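Local coordinates for protein diguanylate cyclase (Pseudomonas aeruginosa, PDB 5M3C) that joins a GGDEF domain, which holds guanosine-5'-triphosphate and calcium in this model, to an EAL domain with a calcium site of its own, at residues Ala103-Leu107 and Arg158-Glu162; Leu178-Arg183 and Leu231-Leu237; Leu21-Leu25 and Asp137-Val143; Thr371-Ile375 and Phe398-Cys404. Residues are numbered along the deposited sequence.

Interaction 1: residues Ala103-Leu107 and Arg158-Glu162. With GTP (guanosine-5'-triphosphate), chain I.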
# COMPACT_ATOMS: atom_id res chain seq x y z
N ALA B 103 22.38 21.54 11.14
CA ALA B 103 21.00 21.49 10.70
C ALA B 103 20.27 20.26 11.24
O ALA B 103 19.15 20.36 11.74
CB ALA B 103 20.93 21.52 9.18
N ARG B 104 20.92 19.10 11.14
CA ARG B 104 20.31 17.83 11.53
C ARG B 104 20.09 17.75 13.03
O ARG B 104 19.04 17.31 13.49
CB ARG B 104 21.16 16.64 11.06
CG ARG B 104 21.73 16.79 9.66
CD ARG B 104 21.78 15.46 8.92
NE ARG B 104 20.48 15.11 8.35
CZ ARG B 104 20.08 15.46 7.13
NH1 ARG B 104 20.87 16.16 6.33
NH2 ARG B 104 18.87 15.10 6.70
N LYS B 105 21.09 18.16 13.80
CA LYS B 105 20.93 18.32 15.24
C LYS B 105 19.56 18.90 15.53
O LYS B 105 18.79 18.36 16.33
CB LYS B 105 22.01 19.25 15.80
CG LYS B 105 23.13 18.56 16.56
CD LYS B 105 22.82 18.46 18.05
N LEU B 106 19.26 20.02 14.86
CA LEU B 106 18.03 20.76 15.10
C LEU B 106 16.80 19.97 14.66
O LEU B 106 15.74 20.07 15.27
CB LEU B 106 18.07 22.11 14.39
CG LEU B 106 19.15 23.08 14.90
CD1 LEU B 106 19.44 24.16 13.86
CD2 LEU B 106 18.75 23.70 16.22
N LEU B 107 16.94 19.17 13.60
CA LEU B 107 15.87 18.27 13.19
C LEU B 107 15.59 17.23 14.26
O LEU B 107 14.45 17.09 14.71
CB LEU B 107 16.22 17.55 11.88
CG LEU B 107 15.47 18.01 10.64
CD1 LEU B 107 15.77 17.08 9.47
CD2 LEU B 107 13.97 18.05 10.91
N ARG B 158 8.09 17.13 4.28
CA ARG B 158 8.16 17.86 5.54
C ARG B 158 9.14 17.16 6.47
O ARG B 158 9.75 16.17 6.09
CB ARG B 158 6.78 17.97 6.18
CG ARG B 158 6.04 19.26 5.83
CD ARG B 158 4.60 19.24 6.32
NE ARG B 158 3.91 20.51 6.08
CZ ARG B 158 3.40 20.88 4.90
NH1 ARG B 158 3.51 20.10 3.84
NH2 ARG B 158 2.79 22.05 4.79
N SER B 159 9.28 17.69 7.68
CA SER B 159 10.22 17.13 8.64
C SER B 159 11.55 16.87 7.94
O SER B 159 12.22 15.87 8.21
CB SER B 159 9.65 15.83 9.21
OG SER B 159 10.42 15.37 10.31
N ARG B 160 11.93 17.79 7.06
CA ARG B 160 13.14 17.65 6.25
C ARG B 160 13.95 18.95 6.23
O ARG B 160 13.51 19.97 6.75
CB ARG B 160 12.78 17.24 4.82
CG ARG B 160 12.00 18.30 4.05
CD ARG B 160 11.67 17.86 2.63
NE ARG B 160 12.87 17.57 1.86
CZ ARG B 160 13.26 16.34 1.51
NH1 ARG B 160 12.55 15.28 1.87
NH2 ARG B 160 14.37 16.17 0.80
N ILE B 161 15.12 18.88 5.62
CA ILE B 161 16.01 20.03 5.51
C ILE B 161 16.31 20.31 4.04
O ILE B 161 16.44 19.39 3.24
CB ILE B 161 17.34 19.77 6.26
CG1 ILE B 161 17.06 19.68 7.76
CG2 ILE B 161 18.35 20.87 5.98
CD1 ILE B 161 18.25 19.24 8.59
N GLU B 162 16.40 21.59 3.68
CA GLU B 162 16.75 21.95 2.30
C GLU B 162 17.71 23.13 2.24
O GLU B 162 17.62 24.07 3.02
CB GLU B 162 15.49 22.27 1.50
CG GLU B 162 14.61 21.07 1.21
CD GLU B 162 15.26 20.07 0.26
OE1 GLU B 162 15.94 20.51 -0.69
OE2 GLU B 162 15.09 18.86 0.47
PG GTP I . 2.55 24.38 7.32
O1G GTP I . 2.02 24.54 5.92
O2G GTP I . 3.31 23.10 7.57
O3G GTP I . 3.23 25.60 7.88
O3B GTP I . 1.24 24.17 8.25
PB GTP I . 0.82 25.24 9.37
O1B GTP I . -0.59 24.92 9.83
O2B GTP I . 1.92 25.35 10.39
O3A GTP I . 0.75 26.58 8.47
PA GTP I . 1.01 28.05 9.08
O1A GTP I . 0.23 29.05 8.27
O2A GTP I . 2.50 28.25 9.28
O5' GTP I . 0.33 27.95 10.52
C5' GTP I . 0.90 28.66 11.61
C4' GTP I . 0.10 28.33 12.85
O4' GTP I . 0.83 28.72 14.01
C3' GTP I . -1.23 29.07 12.86
O3' GTP I . -2.32 28.15 12.97
C2' GTP I . -1.16 29.98 14.07
O2' GTP I . -2.40 30.05 14.77
C1' GTP I . -0.08 29.33 14.92
N9 GTP I . 0.58 30.34 15.77
C8 GTP I . 1.31 31.39 15.35
N7 GTP I . 1.75 32.11 16.42
C5 GTP I . 1.29 31.51 17.53
C6 GTP I . 1.38 31.73 18.99
O6 GTP I . 2.02 32.70 19.44
N1 GTP I . 0.76 30.87 19.81
C2 GTP I . 0.07 29.81 19.34
N2 GTP I . -0.54 28.98 20.23
N3 GTP I . -0.06 29.55 18.02
C4 GTP I . 0.52 30.34 17.09
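The loop and strand start at R158-E162 run past one side of helix segment A103-L107 in the GGDEF domain. R158, too far from the helix to touch it, reaches the other way to guanosine-5'-triphosphate: NE donates to O2G at 3.0 Å and NH2 to O1G at 2.8 Å, with a weak further bond from NH2 to O2G at 3.0 Å. S159 turns the chain (phi 47°) and packs beside L107, whose CD2 lies 3.9 Å from the S159 carbonyl O; the S159 amide N is hydrogen-bonded to D43 OD2. R160 points its CB away from the helix and reaches along the chain to E162, where R160 NH2 and NE bind OE2 at 2.8 and 2.9 Å; R156 is a second partner of that carboxylate. I161 has the largest area covered by the contact. Its CD1 sits 3.6 Å from A103 CB and 3.5 Å from A103 O, and also over one face of the R104 guanidinium, which is salt-bridged to E100; its CG1 meets L107 CD1 at 3.4 Å. A103 and L107, one turn apart, receive this one side chain, and no hydrogen bond crosses. Strand 161-163 runs parallel to strand 119-132, through backbone bonds of R160 and E162 with V127 and of E162 with I129. Helix 96-108 packs on I161 and I129, while R160 and E162 lie against helix 139-155.

Interaction 2: residues Leu178-Arg183 and Leu231-Leu237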
# COMPACT_ATOMS: atom_id res chain seq x y z
N LEU B 178 -0.40 31.09 -7.40
CA LEU B 178 -1.36 30.12 -7.94
C LEU B 178 -2.44 29.77 -6.91
O LEU B 178 -3.59 29.51 -7.27
CB LEU B 178 -0.65 28.86 -8.43
CG LEU B 178 0.12 29.05 -9.74
CD1 LEU B 178 0.82 27.77 -10.14
CD2 LEU B 178 -0.79 29.54 -10.85
N GLU B 179 -2.07 29.75 -5.63
CA GLU B 179 -3.05 29.49 -4.59
C GLU B 179 -4.13 30.56 -4.62
O GLU B 179 -5.32 30.26 -4.70
CB GLU B 179 -2.41 29.42 -3.21
CG GLU B 179 -3.42 29.30 -2.08
CD GLU B 179 -2.79 29.11 -0.72
OE1 GLU B 179 -3.54 28.99 0.27
OE2 GLU B 179 -1.54 29.09 -0.63
N THR B 180 -3.70 31.83 -4.58
CA THR B 180 -4.65 32.94 -4.56
C THR B 180 -5.52 32.91 -5.80
O THR B 180 -6.73 33.11 -5.74
CB THR B 180 -3.94 34.31 -4.49
OG1 THR B 180 -2.85 34.32 -5.42
CG2 THR B 180 -3.41 34.57 -3.10
N GLU B 181 -4.88 32.66 -6.94
CA GLU B 181 -5.59 32.62 -8.20
C GLU B 181 -6.61 31.49 -8.23
O GLU B 181 -7.72 31.66 -8.73
CB GLU B 181 -4.61 32.50 -9.37
CG GLU B 181 -3.84 33.78 -9.64
CD GLU B 181 -4.72 35.02 -9.60
OE1 GLU B 181 -4.96 35.55 -8.50
OE2 GLU B 181 -5.16 35.47 -10.68
N LEU B 182 -6.23 30.33 -7.70
CA LEU B 182 -7.17 29.21 -7.62
C LEU B 182 -8.32 29.60 -6.71
O LEU B 182 -9.49 29.42 -7.06
CB LEU B 182 -6.48 27.95 -7.09
CG LEU B 182 -7.35 26.69 -7.02
CD1 LEU B 182 -7.93 26.33 -8.38
CD2 LEU B 182 -6.55 25.52 -6.46
N ARG B 183 -7.99 30.15 -5.55
CA ARG B 183 -8.99 30.57 -4.57
C ARG B 183 -9.98 31.54 -5.21
O ARG B 183 -11.19 31.44 -4.99
CB ARG B 183 -8.32 31.21 -3.35
CG ARG B 183 -8.96 30.82 -2.02
CD ARG B 183 -8.18 31.35 -0.83
NE ARG B 183 -7.09 30.46 -0.43
CZ ARG B 183 -7.24 29.39 0.35
NH1 ARG B 183 -6.19 28.64 0.67
NH2 ARG B 183 -8.44 29.06 0.81
N LEU B 231 -1.91 21.22 -6.02
CA LEU B 231 -1.96 22.53 -5.39
C LEU B 231 -3.16 22.61 -4.46
O LEU B 231 -3.02 22.94 -3.27
CB LEU B 231 -2.06 23.62 -6.46
CG LEU B 231 -2.20 25.06 -5.96
CD1 LEU B 231 -0.91 25.52 -5.30
CD2 LEU B 231 -2.58 25.99 -7.10
N ALA B 232 -4.33 22.29 -5.00
CA ALA B 232 -5.57 22.30 -4.22
C ALA B 232 -5.45 21.36 -3.02
O ALA B 232 -5.78 21.74 -1.89
CB ALA B 232 -6.75 21.91 -5.09
N GLU B 233 -4.98 20.14 -3.27
CA GLU B 233 -4.77 19.18 -2.18
C GLU B 233 -3.83 19.75 -1.12
O GLU B 233 -4.09 19.62 0.08
CB GLU B 233 -4.22 17.86 -2.73
CG GLU B 233 -5.26 17.02 -3.47
CD GLU B 233 -4.66 15.87 -4.27
OE1 GLU B 233 -3.42 15.83 -4.44
OE2 GLU B 233 -5.43 15.01 -4.73
N ASP B 234 -2.76 20.40 -1.56
CA ASP B 234 -1.75 20.96 -0.65
C ASP B 234 -2.31 22.10 0.19
O ASP B 234 -2.13 22.12 1.41
CB ASP B 234 -0.52 21.43 -1.42
CG ASP B 234 0.57 21.99 -0.51
OD1 ASP B 234 0.62 21.61 0.67
OD2 ASP B 234 1.37 22.82 -0.99
N CYS B 235 -2.99 23.05 -0.45
CA CYS B 235 -3.53 24.20 0.28
C CYS B 235 -5.03 24.10 0.55
O CYS B 235 -5.72 25.11 0.65
CB CYS B 235 -3.21 25.50 -0.46
SG CYS B 235 -3.99 25.66 -2.08
N GLY B 236 -5.52 22.87 0.66
CA GLY B 236 -6.89 22.61 1.11
C GLY B 236 -7.97 23.29 0.30
O GLY B 236 -8.80 24.02 0.84
N LEU B 237 -7.97 23.05 -1.01
CA LEU B 237 -8.99 23.60 -1.89
C LEU B 237 -9.67 22.50 -2.70
O LEU B 237 -10.54 22.78 -3.52
CB LEU B 237 -8.38 24.63 -2.84
CG LEU B 237 -7.93 25.93 -2.18
CD1 LEU B 237 -7.21 26.83 -3.17
CD2 LEU B 237 -9.12 26.66 -1.56
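Leucine side chains fill most of the contact between helix segment L178-R183 and the end of helix 225-234 with the turn after it. L182 (chi1 t, chi2 p) extends CD2 into the gap between the segments, where it lies 3.6 Å from L237 CD1, 3.9 Å from A232 CB and 4.0 Å from L231 CD2. L231 adopts the same t, p pair from the other side, and its CD2 also reaches L178 CB at 3.7 Å. L237, in an m, t rotamer, places CD1 against L182 and CD2 3.4 Å from R183 NH2, over one face of that guanidinium. R183 has chi1 between wells (-140°) and bends at chi3, which brings NH1 to E179 OE1 at 2.7 Å in a hydrogen-bonded salt bridge one helical turn apart. E179 is fully extended, so OE1 also passes 3.6 Å from C235 CB; its other oxygen is salt-bridged to R175, which likewise holds D234. No hydrogen bond joins the two segments. C235 leaves the helical conformation, G236 takes positive phi (56°), and L237 stands at the N-cap of helix 238-259, its amide bonded to A232 O at 2.7 Å. Outside the segments, L178 also touches F220 and I223, and L182 touches W215 of strand 206-217. This leucine-rich packing joins helix 168-187, which follows strand 161-163 of the GGDEF domain, to helix 225-234 of the EAL domain.

Interaction 3: residues Leu21-Leu25 and Asp137-Val143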
# COMPACT_ATOMS: atom_id res chain seq x y z
N LEU B 21 23.07 39.44 13.12
CA LEU B 21 23.38 38.94 11.79
C LEU B 21 24.26 39.94 11.04
O LEU B 21 25.25 39.56 10.41
CB LEU B 21 22.10 38.67 10.99
CG LEU B 21 22.28 38.23 9.54
CD1 LEU B 21 23.25 37.06 9.42
CD2 LEU B 21 20.94 37.87 8.92
N ASN B 22 23.89 41.22 11.13
CA ASN B 22 24.68 42.28 10.52
C ASN B 22 26.11 42.29 11.04
O ASN B 22 27.05 42.35 10.26
CB ASN B 22 24.02 43.65 10.77
CG ASN B 22 22.91 43.95 9.79
OD1 ASN B 22 22.86 43.39 8.69
ND2 ASN B 22 22.00 44.84 10.18
N HIS B 23 26.26 42.21 12.36
CA HIS B 23 27.60 42.19 12.95
C HIS B 23 28.41 41.00 12.44
O HIS B 23 29.58 41.13 12.11
CB HIS B 23 27.52 42.15 14.48
CG HIS B 23 28.85 41.93 15.14
ND1 HIS B 23 29.88 42.84 15.05
CD2 HIS B 23 29.31 40.91 15.90
CE1 HIS B 23 30.92 42.39 15.72
NE2 HIS B 23 30.61 41.22 16.25
N ALA B 24 27.77 39.83 12.38
CA ALA B 24 28.43 38.61 11.92
C ALA B 24 28.91 38.77 10.48
O ALA B 24 30.03 38.37 10.14
CB ALA B 24 27.48 37.43 12.02
N LEU B 25 28.06 39.36 9.64
CA LEU B 25 28.42 39.61 8.25
C LEU B 25 29.69 40.45 8.16
O LEU B 25 30.58 40.15 7.36
CB LEU B 25 27.27 40.31 7.52
CG LEU B 25 26.30 39.39 6.77
CD1 LEU B 25 26.18 38.02 7.43
CD2 LEU B 25 24.94 40.05 6.63
N ASP B 137 25.20 38.45 0.95
CA ASP B 137 26.14 39.18 1.79
C ASP B 137 25.46 40.25 2.65
O ASP B 137 26.14 41.05 3.30
CB ASP B 137 27.23 39.84 0.95
CG ASP B 137 28.31 40.49 1.80
OD1 ASP B 137 28.71 39.89 2.82
OD2 ASP B 137 28.77 41.60 1.44
N ASP B 138 24.13 40.27 2.65
CA ASP B 138 23.39 41.17 3.54
C ASP B 138 22.22 40.45 4.21
O ASP B 138 21.77 39.40 3.75
CB ASP B 138 22.90 42.41 2.79
CG ASP B 138 21.84 42.09 1.77
OD1 ASP B 138 22.03 41.14 0.99
OD2 ASP B 138 20.81 42.81 1.73
N ALA B 139 21.73 41.03 5.30
CA ALA B 139 20.73 40.39 6.16
C ALA B 139 19.42 40.03 5.44
O ALA B 139 18.96 38.89 5.53
CB ALA B 139 20.43 41.27 7.37
N PRO B 140 18.81 41.00 4.75
CA PRO B 140 17.52 40.76 4.08
C PRO B 140 17.54 39.60 3.08
O PRO B 140 16.63 38.77 3.08
CB PRO B 140 17.26 42.09 3.35
CG PRO B 140 18.04 43.11 4.11
CD PRO B 140 19.26 42.40 4.61
N THR B 141 18.57 39.54 2.24
CA THR B 141 18.63 38.51 1.19
C THR B 141 18.93 37.13 1.78
O THR B 141 18.47 36.11 1.26
CB THR B 141 19.66 38.83 0.10
OG1 THR B 141 20.98 38.60 0.60
CG2 THR B 141 19.53 40.28 -0.37
N LEU B 142 19.71 37.11 2.86
CA LEU B 142 20.01 35.86 3.55
C LEU B 142 18.74 35.30 4.19
O LEU B 142 18.45 34.11 4.07
CB LEU B 142 21.09 36.06 4.61
CG LEU B 142 22.53 36.12 4.07
CD1 LEU B 142 23.52 36.40 5.19
CD2 LEU B 142 22.89 34.83 3.35
N VAL B 143 17.99 36.17 4.85
CA VAL B 143 16.71 35.77 5.43
C VAL B 143 15.75 35.32 4.32
O VAL B 143 15.14 34.25 4.41
CB VAL B 143 16.06 36.91 6.24
CG1 VAL B 143 14.59 36.62 6.49
CG2 VAL B 143 16.79 37.10 7.56
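Two helices of the GGDEF domain, an alpha/beta fold related to the nucleotide cyclases, cross steeply here: the axes of helix segments 21-25 and 139-143 make an angle of 105° and come within 10.9 Å. Apolar packing dominates. L21 and L25, one turn apart on helix 14-31, both direct CB toward the second segment. L21 CD2 lies 3.8 Å from A139 CB and 4.4 Å from V143 CG2, and its CD1 is 4.3 Å from L142 CD1. L25 CD1 meets the same L142 CD1 at 3.8 Å, so L142 is touched by both leucines. Van der Waals contacts with the backbone form the second group: L25 CD2 sits 3.7 Å from D137 O, 3.6 Å from D138 CA and 3.6 Å from A139 N, packing onto the bend that leads into helix 139-155. The small A139 permits close approach, with its CA 6.2 Å from N22 CA. The polar groups form no hydrogen bond across the contact; N22 OD1 abuts A139 CB at 3.5 Å. The sheet lies behind both helices: L25 and L142 touch F132 of strand 119-132, L21 touches L89, and V143 touches I87 of strand 85-90. At the start of the second helix D138 holds the N-cap position, but its side chain makes no capping bond; instead T141 OG1 donates a hydrogen bond to D138 OD1 at 2.8 Å.

Interaction 4: residues Thr371-Ile375 and Phe398-Cys404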
# COMPACT_ATOMS: atom_id res chain seq x y z
N THR B 371 -3.92 -5.56 -21.79
CA THR B 371 -5.21 -5.05 -22.23
C THR B 371 -6.17 -6.20 -22.47
O THR B 371 -7.35 -6.13 -22.14
CB THR B 371 -5.07 -4.20 -23.52
OG1 THR B 371 -4.16 -3.12 -23.29
CG2 THR B 371 -6.43 -3.65 -23.94
N ARG B 372 -5.64 -7.28 -23.06
CA ARG B 372 -6.44 -8.47 -23.34
C ARG B 372 -6.85 -9.13 -22.02
O ARG B 372 -7.94 -9.68 -21.90
CB ARG B 372 -5.63 -9.43 -24.21
CG ARG B 372 -6.43 -10.20 -25.24
CD ARG B 372 -5.60 -10.44 -26.50
NE ARG B 372 -4.18 -10.66 -26.18
CZ ARG B 372 -3.18 -10.44 -27.02
NH1 ARG B 372 -3.41 -9.98 -28.24
NH2 ARG B 372 -1.93 -10.67 -26.63
N ALA B 373 -5.96 -9.07 -21.03
CA ALA B 373 -6.24 -9.62 -19.71
C ALA B 373 -7.31 -8.82 -18.98
O ALA B 373 -8.26 -9.39 -18.43
CB ALA B 373 -4.96 -9.65 -18.88
N ILE B 374 -7.16 -7.50 -18.97
CA ILE B 374 -8.09 -6.62 -18.28
C ILE B 374 -9.51 -6.76 -18.82
O ILE B 374 -10.47 -6.74 -18.06
CB ILE B 374 -7.66 -5.15 -18.42
CG1 ILE B 374 -6.33 -4.91 -17.72
CG2 ILE B 374 -8.72 -4.23 -17.84
CD1 ILE B 374 -5.77 -3.52 -17.93
N ILE B 375 -9.64 -6.90 -20.14
CA ILE B 375 -10.95 -7.08 -20.76
C ILE B 375 -11.58 -8.37 -20.25
O ILE B 375 -12.73 -8.37 -19.79
CB ILE B 375 -10.86 -7.10 -22.30
CG1 ILE B 375 -10.45 -5.72 -22.83
CG2 ILE B 375 -12.19 -7.52 -22.90
CD1 ILE B 375 -9.99 -5.73 -24.27
N PHE B 398 -7.54 -2.85 -32.93
CA PHE B 398 -7.16 -3.87 -31.96
C PHE B 398 -8.25 -4.09 -30.93
O PHE B 398 -8.76 -5.20 -30.77
CB PHE B 398 -5.86 -3.46 -31.26
CG PHE B 398 -5.39 -4.45 -30.22
CD1 PHE B 398 -6.03 -4.54 -28.99
CD2 PHE B 398 -4.31 -5.27 -30.46
CE1 PHE B 398 -5.60 -5.43 -28.03
CE2 PHE B 398 -3.87 -6.17 -29.51
CZ PHE B 398 -4.51 -6.25 -28.29
N LEU B 399 -8.62 -3.01 -30.24
CA LEU B 399 -9.60 -3.08 -29.17
C LEU B 399 -10.90 -3.75 -29.60
O LEU B 399 -11.59 -4.36 -28.78
CB LEU B 399 -9.89 -1.68 -28.63
CG LEU B 399 -8.74 -1.03 -27.84
CD1 LEU B 399 -8.97 0.46 -27.65
CD2 LEU B 399 -8.55 -1.72 -26.50
N THR B 400 -11.23 -3.66 -30.89
CA THR B 400 -12.47 -4.23 -31.40
C THR B 400 -12.35 -5.73 -31.64
O THR B 400 -13.28 -6.49 -31.35
CB THR B 400 -12.93 -3.53 -32.69
OG1 THR B 400 -12.84 -2.11 -32.53
CG2 THR B 400 -14.37 -3.92 -33.03
N HIS B 401 -11.21 -6.16 -32.17
CA HIS B 401 -10.96 -7.58 -32.42
C HIS B 401 -10.74 -8.33 -31.11
O HIS B 401 -10.80 -9.56 -31.08
CB HIS B 401 -9.74 -7.77 -33.32
CG HIS B 401 -9.88 -7.15 -34.68
ND1 HIS B 401 -10.72 -7.66 -35.65
CD2 HIS B 401 -9.28 -6.07 -35.23
CE1 HIS B 401 -10.63 -6.91 -36.74
NE2 HIS B 401 -9.77 -5.94 -36.51
N GLU B 402 -10.47 -7.59 -30.03
CA GLU B 402 -10.21 -8.19 -28.72
C GLU B 402 -11.40 -8.05 -27.77
O GLU B 402 -11.29 -8.35 -26.58
CB GLU B 402 -8.96 -7.57 -28.10
CG GLU B 402 -7.70 -7.78 -28.92
CD GLU B 402 -7.33 -9.24 -29.09
OE1 GLU B 402 -6.49 -9.55 -29.96
OE2 GLU B 402 -7.88 -10.08 -28.34
N GLY B 403 -12.52 -7.58 -28.30
CA GLY B 403 -13.78 -7.57 -27.55
C GLY B 403 -13.95 -6.44 -26.56
O GLY B 403 -14.80 -6.51 -25.67
N CYS B 404 -13.17 -5.37 -26.71
CA CYS B 404 -13.31 -4.21 -25.83
C CYS B 404 -14.63 -3.51 -26.11
O CYS B 404 -14.89 -3.09 -27.24
CB CYS B 404 -12.14 -3.24 -26.01
SG CYS B 404 -12.08 -1.94 -24.75
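I375, R372 and E402 bury the most surface where helix segment T371-I375 meets the end of helix 393-401. I375 points its CB at the turn beyond that helix: CD1 lies 3.7 Å from both C404 CB and E402 O, and CG2 is 3.9 Å from G403 O, so the isoleucine nestles against the helix end, largely on backbone atoms. R372, a turn earlier, lies at the outer edge. Its aliphatic part presses on the partner, CD standing 3.0 Å from E402 OE2, while NH1 forms a salt bridge with E402 OE1 at 3.6 Å. That separation and the absence of a hydrogen bond make the pair mainly electrostatic. F398 CZ sits 3.9 Å from R372 NH1. E402 is the first residue to leave helical geometry. Deeper in, T371 CG2 touches L399 CD2 at 3.8 Å, while T371 OG1 is bonded to D367 O. L399 and C404 also rest on A387 of strand 384-387, and I374 faces L351 and I353 of strand 350-353. Nearby, A373 packs on S380 of the second subunit. Helix 393-401 ends in a Schellman motif, with C404 N bound to L399 O at 2.8 Å and G403 N weakly to T400 O at 3.3 Å; G403, with positive phi, is its C-prime residue. Such packing of neighbouring helices outside parallel strands belongs to the barrel-like alpha/beta fold of EAL domains.

How the interactions relate
Interactions 1 and 3 belong to the GGDEF domain, interactions 2 and 4 to the EAL domain. The first two cross along the chain, their segments alternating, with centres 22 Å apart; strand 119-132 backs both, and helix 139-155 of interaction 3 leads into strand 161-163 of interaction 1. Interactions 2 and 4 follow in series, centres 40 Å apart, at distant parts of the EAL domain. Strand 161-163 is followed by helix 168-187, so interaction 2 stands at the junction of the domains, about 5 Å from interaction 1 at the nearest atoms. Interactions 3 and 4, 65 Å apart between centres, lie on opposite sides of the chain's centre, reflecting the elongated two-domain chain.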